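Local coordinates for phosphatidylinositide phosphatase SAC2 (Homo sapiens, PDB 4XUU) that dephosphorylates phosphatidylinositol 4-phosphate as an inositol 4-phosphatase, probably acts in endocytic recycling, and forms homodimers, here represented by its pleckstrin-homology-like hSac2 domain, at the interface of chains A and B. Coordinates in Å, arbitrary orientation; residue numbers count along the deposited sequence, not the author numbering. Chains: chain A/B, Phosphatidylinositide phosphatase SAC2.

The interface of chains A and B. Residues chain A 134, 137; chain B 130, 134, 137.
This is a disulfide-linked contact between two copies of one helix, in which helix 129-145 of one hSac2 domain meets its twin and a covalent bond ties the two chains together. The protein is a homodimer, and this two-fold contact is probably part of that dimer interface; the cross-link lies on the axis that relates the subunits. Whether it forms in the cell, where the cytosol is generally reducing, the structure alone does not show.

A:Cys134 and B:Cys134 approach tip to tip, SG to SG at 2.0 Å, the length of a normal disulfide. Cysteine suits the place because its side chain is short: the helices must come close for the bond to form, and the two CA atoms of A:Cys134 and B:Cys134 lie 5.8 Å apart. Each sulfur points away from its own carbonyl carbon and sits beside the backbone N (chi1 -76° in A:Cys134), a common helical rotamer that carries it out to the partner.

Acidic residues flank the sulfurs. A:Glu137, one helical turn after its cysteine, is long enough to pass it and extend towards the first turn of the partner helix, where its OE2 carboxylate oxygen comes 4.5 Å from CB of B:Asp130. Aspartate suits that N-terminal turn, whose helix dipole would probably stabilise its negative charge. A:Glu137 OE2 is 4.9 Å from B:Asp130 OD2; if both carboxylates are ionised, the like charges would probably oppose the approach slightly. B:Glu137 flanks the bridge from the other helix, its OE2 4.5 Å from SG of A:Cys134, matched by 4.7 Å from A:Glu137 OE2 to B:Cys134 SG; both glutamate carboxylates lie on the same face of the bridge, beyond the sulfurs. The disulfide itself has a left-handed torsion of about -77° about the SG-SG bond from A:Cys134 CB to B:Cys134 CB.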
# COMPACT_ATOMS: atom_id res chain seq x y z
N CYS A 134 4.84 5.35 4.08
CA CYS A 134 4.24 6.68 4.19
C CYS A 134 5.28 7.79 4.14
O CYS A 134 5.10 8.76 3.40
CB CYS A 134 3.41 6.78 5.47
SG CYS A 134 1.84 5.92 5.32
N GLU A 137 6.82 8.04 0.71
CA GLU A 137 5.87 8.68 -0.18
C GLU A 137 5.88 10.21 -0.08
O GLU A 137 5.81 10.89 -1.10
CB GLU A 137 4.47 8.09 -0.02
CG GLU A 137 4.30 6.86 -0.90
CD GLU A 137 3.11 5.99 -0.55
OE1 GLU A 137 3.23 4.75 -0.73
OE2 GLU A 137 2.06 6.51 -0.10
N ASP B 130 -3.86 9.94 0.15
CA ASP B 130 -2.80 9.04 0.62
C ASP B 130 -2.07 9.61 1.84
O ASP B 130 -1.87 8.91 2.84
CB ASP B 130 -1.79 8.75 -0.50
CG ASP B 130 -2.32 7.75 -1.52
OD1 ASP B 130 -3.18 6.91 -1.17
OD2 ASP B 130 -1.85 7.79 -2.69
N CYS B 134 -2.12 8.16 5.80
CA CYS B 134 -0.87 7.96 6.51
C CYS B 134 -0.85 8.64 7.88
O CYS B 134 -0.42 8.04 8.87
CB CYS B 134 0.30 8.45 5.65
SG CYS B 134 0.72 7.29 4.34
N GLU B 137 -3.35 6.85 10.22
CA GLU B 137 -2.76 5.59 10.65
C GLU B 137 -1.73 5.76 11.77
O GLU B 137 -1.65 4.92 12.67
CB GLU B 137 -2.18 4.82 9.46
CG GLU B 137 -3.24 4.03 8.70
CD GLU B 137 -2.82 3.61 7.30
OE1 GLU B 137 -3.73 3.30 6.49
OE2 GLU B 137 -1.61 3.57 7.01